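Local coordinates for putative aldehyde dehydrogenase (Burkholderia cenocepacia, PDB 4YWE), which probably oxidises an aldehyde or oxo group with NAD or NADP as acceptor, as members of the aldehyde dehydrogenase family do, and binds calcium and magnesium ions, at residues S82-V85 and T86-I89; V190-V193 and A194-A198; P236-G239 and K240-Q244; Q336-R339 and V340-F343. One frame throughout, in Å; residues are numbered along the deposited sequence.

Contact 1 of 4, residues S82-V85 and T86-I89; sequences SARV and TDSI
The last turn of helix 71-87 and its junction with helix 89-100 bring S82-V85 against T86-I89. T86 N still bonds to S82 O in regular helical fashion, 3.1 Å with an N-H...O angle of 159°, and D87 N bonds likewise to A83 O at 3.0 Å. One residue on, the ladder frays: S88 N has weak bonds to both R84 O and V85 O, the latter 2.9 Å away. S88 has left helical backbone angles, and a small polar residue suits the bend because its hydroxyl can fold back on the chain. With OG beside its own backbone N (chi1 -58°), S88 brings OG to 3.0 Å from R84 O, although that proton has a second acceptor within reach. A water links S88 OG to R84 NH2, 2.7 Å from each. At the other end, a second water bridges S82 OG, to which it donates, and T86 OG1. S82 OG also bonds to A115 O of helix 104-124. The R84 chain bends at chi2 and chi3, and D87 CB lies at the guanidinium edge, 4.0 Å from NH1. D87 OD2 stays 4.5 Å from R84 NH1, too far for a salt bridge; R84 NH2 instead makes one with E199 of helix 188-200. V85, buried, packs on L196 of that helix. The whole is a fraying helix C-terminus that runs, through the single residue S88, into the next helix.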
loop_
_atom_site.group_PDB
_atom_site.type_symbol
_atom_site.label_atom_id
_atom_site.label_comp_id
_atom_site.label_asym_id
_atom_site.label_seq_id
_atom_site.Cartn_x
_atom_site.Cartn_y
_atom_site.Cartn_z
ATOM N N SER A 82 -20.820 -16.533 5.873
ATOM C CA SER A 82 -20.097 -17.382 4.932
ATOM C C SER A 82 -20.328 -18.861 5.234
ATOM O O SER A 82 -20.551 -19.661 4.325
ATOM C CB SER A 82 -18.602 -17.066 4.970
ATOM O OG SER A 82 -17.875 -17.927 4.114
ATOM N N ALA A 83 -20.277 -19.214 6.515
ATOM C CA ALA A 83 -20.478 -20.595 6.937
ATOM C C ALA A 83 -21.928 -21.029 6.735
ATOM O O ALA A 83 -22.192 -22.168 6.355
ATOM C CB ALA A 83 -20.068 -20.771 8.393
ATOM N N ARG A 84 -22.861 -20.118 6.994
ATOM C CA ARG A 84 -24.282 -20.404 6.810
ATOM C C ARG A 84 -24.587 -20.693 5.344
ATOM O O ARG A 84 -25.328 -21.624 5.029
ATOM C CB ARG A 84 -25.141 -19.237 7.306
ATOM C CG ARG A 84 -25.110 -19.023 8.811
ATOM C CD ARG A 84 -25.709 -20.203 9.566
ATOM N NE ARG A 84 -27.115 -20.420 9.237
ATOM C CZ ARG A 84 -27.592 -21.533 8.690
ATOM N NH1 ARG A 84 -26.776 -22.541 8.411
ATOM N NH2 ARG A 84 -28.888 -21.642 8.425
ATOM N N VAL A 85 -24.009 -19.888 4.456
ATOM C CA VAL A 85 -24.188 -20.067 3.019
ATOM C C VAL A 85 -23.613 -21.408 2.574
ATOM O O VAL A 85 -24.243 -22.139 1.807
ATOM C CB VAL A 85 -23.548 -18.908 2.227
ATOM C CG1 VAL A 85 -23.564 -19.203 0.735
ATOM C CG2 VAL A 85 -24.270 -17.602 2.522
ATOM N N THR A 86 -22.416 -21.725 3.062
ATOM C CA THR A 86 -21.754 -22.986 2.739
ATOM C C THR A 86 -22.619 -24.176 3.146
ATOM O O THR A 86 -22.738 -25.152 2.407
ATOM C CB THR A 86 -20.379 -23.094 3.427
ATOM O OG1 THR A 86 -19.489 -22.117 2.875
ATOM C CG2 THR A 86 -19.780 -24.480 3.225
ATOM N N ASP A 87 -23.230 -24.084 4.322
ATOM C CA ASP A 87 -24.123 -25.134 4.797
ATOM C C ASP A 87 -25.419 -25.178 3.994
ATOM O O ASP A 87 -26.074 -26.215 3.923
ATOM C CB ASP A 87 -24.437 -24.943 6.282
ATOM C CG ASP A 87 -23.524 -25.754 7.181
ATOM O OD1 ASP A 87 -23.121 -26.864 6.774
ATOM O OD2 ASP A 87 -23.213 -25.284 8.295
ATOM N N SER A 88 -25.784 -24.054 3.387
ATOM C CA SER A 88 -27.045 -23.957 2.657
ATOM C C SER A 88 -26.840 -23.971 1.145
ATOM O O SER A 88 -27.678 -23.463 0.400
ATOM C CB SER A 88 -27.797 -22.686 3.062
ATOM O OG SER A 88 -28.043 -22.654 4.456
ATOM N N ILE A 89 -25.732 -24.554 0.698
ATOM C CA ILE A 89 -25.402 -24.593 -0.725
ATOM C C ILE A 89 -26.463 -25.341 -1.530
ATOM O O ILE A 89 -26.945 -24.834 -2.543
ATOM C CB ILE A 89 -24.012 -25.216 -0.954
ATOM C CG1 ILE A 89 -22.916 -24.209 -0.596
ATOM C CG2 ILE A 89 -23.850 -25.651 -2.402
ATOM C CD1 ILE A 89 -21.513 -24.712 -0.860
HETATM O O HOH W 1 -17.700 -20.580 3.608
HETATM O O HOH W 2 -28.984 -23.680 6.720
#

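Contact 2 of 4, residues V190-V193 and A194-A198; sequences VLRV and AELAA
R192 and E195, three residues apart on helix 188-200, meet through a salt bridge in which E195 OE1 sits over one face of the guanidinium, 3.2 Å from R192 NH1. Because OE1 is above the plane and not in line with any N-H, the pair is electrostatic rather than hydrogen-bonded. The two side chains cross at about a right angle, with guanidinium and carboxylate planes 57° apart. R192 leaves the backbone with CG beside its carbonyl carbon and then bends at chi2 (59°), which swings the guanidinium forward, toward the next turn; NH1 comes within 3.4 Å of E195 CB and 3.6 Å of L196 CD2. Beneath, the helical ladder sets the spacing: L196 N bonds to R192 O at 3.3 Å, A194 N to V190 O at 3.1 Å and A197 N to V193 O at 3.0 Å. Farther out, R192 NE forms a salt bridge with E91, and E195 OE2 has a weak bond to W20. The small A194 fits against L207 and I209 of strand 207-209, V190 and V193 reach F164 of helix 160-174, and L196 faces helix 71-87. Two carboxylates thus share the arginine: E91 pairs with NE, while E195 lies over the face. This arrangement probably favours the charged form of R192 and leaves its N-H groups to partners other than E195.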
loop_
_atom_site.group_PDB
_atom_site.type_symbol
_atom_site.label_atom_id
_atom_site.label_comp_id
_atom_site.label_asym_id
_atom_site.label_seq_id
_atom_site.Cartn_x
_atom_site.Cartn_y
_atom_site.Cartn_z
ATOM N N VAL A 190 -31.632 -14.482 -3.441
ATOM C CA VAL A 190 -31.179 -13.335 -2.660
ATOM C C VAL A 190 -32.007 -13.163 -1.389
ATOM O O VAL A 190 -31.469 -12.848 -0.325
ATOM C CB VAL A 190 -31.213 -12.049 -3.514
ATOM C CG1 VAL A 190 -31.090 -10.810 -2.637
ATOM C CG2 VAL A 190 -30.113 -12.082 -4.563
ATOM N N LEU A 191 -33.315 -13.376 -1.504
ATOM C CA LEU A 191 -34.218 -13.273 -0.360
ATOM C C LEU A 191 -33.848 -14.267 0.740
ATOM O O LEU A 191 -33.927 -13.950 1.927
ATOM C CB LEU A 191 -35.665 -13.501 -0.802
ATOM C CG LEU A 191 -36.216 -12.525 -1.844
ATOM C CD1 LEU A 191 -37.584 -12.974 -2.330
ATOM C CD2 LEU A 191 -36.283 -11.120 -1.273
ATOM N N ARG A 192 -33.447 -15.469 0.339
ATOM C CA ARG A 192 -33.066 -16.508 1.290
ATOM C C ARG A 192 -31.728 -16.178 1.948
ATOM O O ARG A 192 -31.499 -16.509 3.111
ATOM C CB ARG A 192 -32.995 -17.870 0.595
ATOM C CG ARG A 192 -32.707 -19.032 1.531
ATOM C CD ARG A 192 -33.768 -19.140 2.615
ATOM N NE ARG A 192 -33.506 -20.247 3.529
ATOM C CZ ARG A 192 -32.886 -20.120 4.697
ATOM N NH1 ARG A 192 -32.463 -18.928 5.099
ATOM N NH2 ARG A 192 -32.689 -21.183 5.467
ATOM N N VAL A 193 -30.852 -15.520 1.194
ATOM C CA VAL A 193 -29.542 -15.125 1.701
ATOM C C VAL A 193 -29.705 -14.095 2.815
ATOM O O VAL A 193 -28.957 -14.101 3.794
ATOM C CB VAL A 193 -28.653 -14.579 0.566
ATOM C CG1 VAL A 193 -27.348 -14.024 1.118
ATOM C CG2 VAL A 193 -28.381 -15.670 -0.458
ATOM N N ALA A 194 -30.696 -13.221 2.661
ATOM C CA ALA A 194 -30.981 -12.193 3.654
ATOM C C ALA A 194 -31.344 -12.814 5.000
ATOM O O ALA A 194 -30.980 -12.288 6.052
ATOM C CB ALA A 194 -32.101 -11.285 3.171
ATOM N N GLU A 195 -32.064 -13.932 4.960
ATOM C CA GLU A 195 -32.423 -14.652 6.177
ATOM C C GLU A 195 -31.182 -15.209 6.857
ATOM O O GLU A 195 -31.058 -15.156 8.079
ATOM C CB GLU A 195 -33.403 -15.786 5.873
ATOM C CG GLU A 195 -34.825 -15.333 5.623
ATOM C CD GLU A 195 -35.799 -16.492 5.556
ATOM O OE1 GLU A 195 -35.347 -17.654 5.640
ATOM O OE2 GLU A 195 -37.015 -16.242 5.421
ATOM N N LEU A 196 -30.269 -15.746 6.054
ATOM C CA LEU A 196 -29.013 -16.281 6.566
ATOM C C LEU A 196 -28.195 -15.184 7.233
ATOM O O LEU A 196 -27.536 -15.419 8.244
ATOM C CB LEU A 196 -28.211 -16.937 5.442
ATOM C CG LEU A 196 -28.787 -18.247 4.899
ATOM C CD1 LEU A 196 -27.910 -18.812 3.791
ATOM C CD2 LEU A 196 -28.949 -19.255 6.023
ATOM N N ALA A 197 -28.249 -13.985 6.661
ATOM C CA ALA A 197 -27.555 -12.830 7.217
ATOM C C ALA A 197 -28.110 -12.484 8.595
ATOM O O ALA A 197 -27.357 -12.192 9.524
ATOM C CB ALA A 197 -27.670 -11.635 6.278
ATOM N N ALA A 198 -29.434 -12.521 8.721
ATOM C CA ALA A 198 -30.089 -12.270 9.998
ATOM C C ALA A 198 -29.685 -13.329 11.020
ATOM O O ALA A 198 -29.434 -13.017 12.184
ATOM C CB ALA A 198 -31.598 -12.242 9.826
#

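Contact 3 of 4, residues P236-G239 and K240-Q244; sequences PATG and KLVTQ
G239 O is the acceptor used twice: T243 N donates to it at 3.1 Å and T243 OG1 at 2.9 Å, the two reaching it from opposite faces of the carbonyl plane. T243 OG1 stands beside its own backbone N (chi1 -62°), which aims the hydroxyl toward the preceding turn; a threonine can thus spend its hydroxyl proton on the backbone and leave its methyl for packing. The preceding turn keeps the i to i+4 pattern. P236, whose ring nitrogen has no proton to give, suits the first turn and offers its O to K240 N at 2.9 Å. V242 N bonds to T238 O at 3.0 Å with an N-H...O angle of 162°, whereas L241 N has a weak bond to A237 O, 3.4 Å long. T238 OG1 bonds to S235 OG just before the helix. The K240 chain runs outward, and its NZ forms a salt bridge with E248 of the second subunit; Q244 NE2 bonds to Q244 O of that subunit. Helix 236-246 is the crossover of the beta-alpha-beta unit between strands 229-233 and 253-256: T238 and V242 rest on F232 of the first strand, and T243 on V253 and L255 of the second.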
loop_
_atom_site.group_PDB
_atom_site.type_symbol
_atom_site.label_atom_id
_atom_site.label_comp_id
_atom_site.label_asym_id
_atom_site.label_seq_id
_atom_site.Cartn_x
_atom_site.Cartn_y
_atom_site.Cartn_z
ATOM N N PRO A 236 -26.077 -1.564 -20.623
ATOM C CA PRO A 236 -25.558 -0.199 -20.774
ATOM C C PRO A 236 -26.665 0.852 -20.820
ATOM O O PRO A 236 -26.514 1.925 -20.235
ATOM C CB PRO A 236 -24.810 -0.257 -22.110
ATOM C CG PRO A 236 -24.416 -1.684 -22.253
ATOM C CD PRO A 236 -25.555 -2.468 -21.664
ATOM N N ALA A 237 -27.762 0.541 -21.502
ATOM C CA ALA A 237 -28.881 1.470 -21.620
ATOM C C ALA A 237 -29.477 1.800 -20.253
ATOM O O ALA A 237 -29.794 2.955 -19.966
ATOM C CB ALA A 237 -29.949 0.896 -22.538
ATOM N N THR A 238 -29.624 0.781 -19.412
ATOM C CA THR A 238 -30.177 0.968 -18.076
ATOM C C THR A 238 -29.161 1.656 -17.171
ATOM O O THR A 238 -29.518 2.506 -16.357
ATOM C CB THR A 238 -30.603 -0.372 -17.451
ATOM O OG1 THR A 238 -31.444 -1.079 -18.369
ATOM C CG2 THR A 238 -31.362 -0.146 -16.150
ATOM N N GLY A 239 -27.893 1.289 -17.329
ATOM C CA GLY A 239 -26.818 1.884 -16.556
ATOM C C GLY A 239 -26.672 3.373 -16.788
ATOM O O GLY A 239 -26.347 4.129 -15.873
ATOM N N LYS A 240 -26.913 3.788 -18.028
ATOM C CA LYS A 240 -26.909 5.198 -18.393
ATOM C C LYS A 240 -27.994 5.955 -17.633
ATOM O O LYS A 240 -27.735 7.005 -17.046
ATOM C CB LYS A 240 -27.112 5.352 -19.900
ATOM C CG LYS A 240 -27.230 6.786 -20.380
ATOM C CD LYS A 240 -27.571 6.825 -21.862
ATOM C CE LYS A 240 -26.607 5.964 -22.666
ATOM N NZ LYS A 240 -26.939 5.951 -24.116
ATOM N N LEU A 241 -29.205 5.409 -17.647
ATOM C CA LEU A 241 -30.341 6.011 -16.956
ATOM C C LEU A 241 -30.100 6.131 -15.453
ATOM O O LEU A 241 -30.374 7.170 -14.855
ATOM C CB LEU A 241 -31.615 5.199 -17.210
ATOM C CG LEU A 241 -32.525 5.638 -18.362
ATOM C CD1 LEU A 241 -31.797 5.582 -19.694
ATOM C CD2 LEU A 241 -33.783 4.784 -18.400
ATOM N N VAL A 242 -29.587 5.061 -14.853
ATOM C CA VAL A 242 -29.328 5.030 -13.417
ATOM C C VAL A 242 -28.305 6.096 -13.038
ATOM O O VAL A 242 -28.459 6.787 -12.029
ATOM C CB VAL A 242 -28.860 3.630 -12.970
ATOM C CG1 VAL A 242 -28.375 3.659 -11.526
ATOM C CG2 VAL A 242 -29.983 2.618 -13.140
ATOM N N THR A 243 -27.267 6.233 -13.858
ATOM C CA THR A 243 -26.242 7.245 -13.636
ATOM C C THR A 243 -26.852 8.642 -13.678
ATOM O O THR A 243 -26.611 9.466 -12.795
ATOM C CB THR A 243 -25.114 7.150 -14.683
ATOM O OG1 THR A 243 -24.469 5.875 -14.584
ATOM C CG2 THR A 243 -24.085 8.251 -14.462
ATOM N N GLN A 244 -27.653 8.895 -14.708
ATOM C CA GLN A 244 -28.272 10.199 -14.894
ATOM C C GLN A 244 -29.297 10.495 -13.800
ATOM O O GLN A 244 -29.437 11.639 -13.370
ATOM C CB GLN A 244 -28.921 10.281 -16.278
ATOM C CG GLN A 244 -27.910 10.271 -17.419
ATOM C CD GLN A 244 -28.558 10.130 -18.781
ATOM O OE1 GLN A 244 -29.708 9.705 -18.896
ATOM N NE2 GLN A 244 -27.819 10.490 -19.827
#

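Contact 4 of 4, residues Q336-R339 and V340-F343; sequences QQQR and VWDF
W341 N bonds to Q337 O at 3.1 Å, and D342 N to Q338 O at 3.0 Å, within helix 334-349, the crossover of a beta-alpha-beta unit between strands 318-319 and 354-360. V340 N and F343 N continue the same ladder to Q336 O and R339 O; D342 N adds a weak bond to R339 O. Q337 O does more than accept from W341 N: it also stands 3.3 Å above the plane of the W341 ring, near the rim. The Q337 side chain reaches the indole as well. Extended from a CG that lies opposite its backbone N (chi1 -174°), it lays CG over the face of the six-membered ring in a CH-pi contact, 4.0 Å from the centroid. Its amide is inclined 31° to the ring, with NE2 3.3 Å from W341 CZ2, and NE2 finds its hydrogen-bond partner in Y370 O. Glutamine suits this buried place, since its methylenes pack on the aromatic face while its amide bonds to the backbone of a neighbouring loop. W341 also touches Q371. On another side of the helix, R339 and F343 run side by side and point the same way; the extended R339 chain runs past the CE2 edge of the F343 ring. F343 joins in a cation-pi interaction with R384 and packs on V390, and R339 NH2 has a weak bond to E389 O. The guanidinium and phenyl planes are 73° apart, and F343 CE2 comes over one face of the guanidinium, 4.0 Å from R339 CZ.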
loop_
_atom_site.group_PDB
_atom_site.type_symbol
_atom_site.label_atom_id
_atom_site.label_comp_id
_atom_site.label_asym_id
_atom_site.label_seq_id
_atom_site.Cartn_x
_atom_site.Cartn_y
_atom_site.Cartn_z
ATOM N N GLN A 336 -35.622 -12.492 -24.047
ATOM C CA GLN A 336 -34.204 -12.726 -24.293
ATOM C C GLN A 336 -34.005 -13.806 -25.349
ATOM O O GLN A 336 -33.042 -13.763 -26.113
ATOM C CB GLN A 336 -33.491 -13.112 -22.996
ATOM C CG GLN A 336 -33.355 -11.967 -22.007
ATOM C CD GLN A 336 -32.483 -10.843 -22.530
ATOM O OE1 GLN A 336 -32.905 -9.688 -22.583
ATOM N NE2 GLN A 336 -31.257 -11.174 -22.916
ATOM N N GLN A 337 -34.917 -14.772 -25.386
ATOM C CA GLN A 337 -34.863 -15.840 -26.378
ATOM C C GLN A 337 -35.082 -15.285 -27.783
ATOM O O GLN A 337 -34.417 -15.695 -28.735
ATOM C CB GLN A 337 -35.906 -16.917 -26.073
ATOM C CG GLN A 337 -35.814 -18.137 -26.977
ATOM C CD GLN A 337 -36.949 -19.119 -26.755
ATOM O OE1 GLN A 337 -38.055 -18.731 -26.379
ATOM N NE2 GLN A 337 -36.680 -20.398 -26.989
ATOM N N GLN A 338 -36.021 -14.351 -27.900
ATOM C CA GLN A 338 -36.326 -13.714 -29.176
ATOM C C GLN A 338 -35.159 -12.843 -29.634
ATOM O O GLN A 338 -34.882 -12.738 -30.829
ATOM C CB GLN A 338 -37.603 -12.878 -29.067
ATOM C CG GLN A 338 -38.034 -12.215 -30.367
ATOM C CD GLN A 338 -38.465 -13.218 -31.420
ATOM O OE1 GLN A 338 -37.972 -13.199 -32.548
ATOM N NE2 GLN A 338 -39.392 -14.097 -31.058
ATOM N N ARG A 339 -34.479 -12.222 -28.676
ATOM C CA ARG A 339 -33.337 -11.367 -28.977
ATOM C C ARG A 339 -32.196 -12.171 -29.593
ATOM O O ARG A 339 -31.542 -11.716 -30.531
ATOM C CB ARG A 339 -32.857 -10.650 -27.713
ATOM C CG ARG A 339 -31.601 -9.820 -27.914
ATOM C CD ARG A 339 -31.205 -9.091 -26.643
ATOM N NE ARG A 339 -29.969 -8.332 -26.819
ATOM C CZ ARG A 339 -29.913 -7.107 -27.333
ATOM N NH1 ARG A 339 -31.024 -6.498 -27.723
ATOM N NH2 ARG A 339 -28.745 -6.492 -27.457
ATOM N N VAL A 340 -31.965 -13.368 -29.063
ATOM C CA VAL A 340 -30.941 -14.259 -29.595
ATOM C C VAL A 340 -31.343 -14.730 -30.990
ATOM O O VAL A 340 -30.506 -14.823 -31.889
ATOM C CB VAL A 340 -30.698 -15.457 -28.654
ATOM C CG1 VAL A 340 -29.699 -16.428 -29.270
ATOM C CG2 VAL A 340 -30.211 -14.976 -27.297
ATOM N N TRP A 341 -32.630 -15.018 -31.164
ATOM C CA TRP A 341 -33.161 -15.433 -32.458
ATOM C C TRP A 341 -32.917 -14.375 -33.530
ATOM O O TRP A 341 -32.608 -14.701 -34.676
ATOM C CB TRP A 341 -34.660 -15.726 -32.357
ATOM C CG TRP A 341 -34.986 -17.025 -31.690
ATOM C CD1 TRP A 341 -34.125 -18.049 -31.420
ATOM C CD2 TRP A 341 -36.269 -17.442 -31.208
ATOM N NE1 TRP A 341 -34.793 -19.078 -30.800
ATOM C CE2 TRP A 341 -36.110 -18.729 -30.658
ATOM C CE3 TRP A 341 -37.537 -16.851 -31.187
ATOM C CZ2 TRP A 341 -37.171 -19.437 -30.095
ATOM C CZ3 TRP A 341 -38.588 -17.554 -30.626
ATOM C CH2 TRP A 341 -38.398 -18.833 -30.088
ATOM N N ASP A 342 -33.061 -13.110 -33.152
ATOM C CA ASP A 342 -32.893 -12.007 -34.091
ATOM C C ASP A 342 -31.440 -11.876 -34.538
ATOM O O ASP A 342 -31.168 -11.563 -35.696
ATOM C CB ASP A 342 -33.378 -10.695 -33.473
ATOM C CG ASP A 342 -34.870 -10.700 -33.199
ATOM O OD1 ASP A 342 -35.568 -11.592 -33.726
ATOM O OD2 ASP A 342 -35.346 -9.811 -32.464
ATOM N N PHE A 343 -30.513 -12.113 -33.615
ATOM C CA PHE A 343 -29.093 -12.116 -33.947
ATOM C C PHE A 343 -28.769 -13.222 -34.946
ATOM O O PHE A 343 -28.117 -12.984 -35.962
ATOM C CB PHE A 343 -28.239 -12.293 -32.689
ATOM C CG PHE A 343 -27.905 -11.008 -31.994
ATOM C CD1 PHE A 343 -26.848 -10.226 -32.429
ATOM C CD2 PHE A 343 -28.637 -10.586 -30.897
ATOM C CE1 PHE A 343 -26.531 -9.043 -31.787
ATOM C CE2 PHE A 343 -28.324 -9.403 -30.251
ATOM C CZ PHE A 343 -27.270 -8.633 -30.696
#

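How the contacts relate
Along the chain the four contacts come in series, each one within or at the end of a helix. Contacts 1 and 2 are neighbours, their centres 11 Å apart: helices 71-87 and 188-200 pack together, with L196 CD2 lying 3.4 Å from R84 NH2. Contact 3 is about 34 Å from contact 1 between centres, on the opposite side of the chain's centre, where its helix meets the second subunit. Contacts 2 and 3 belong to crossover helices flanking one mixed sheet, which includes strands 177-182 and 229-233; contact 4 flanks the other, with strand 354-360, so the set spans both sheets of the fold. Contacts 3 and 4 come within about 8 Å between nearest atoms without touching.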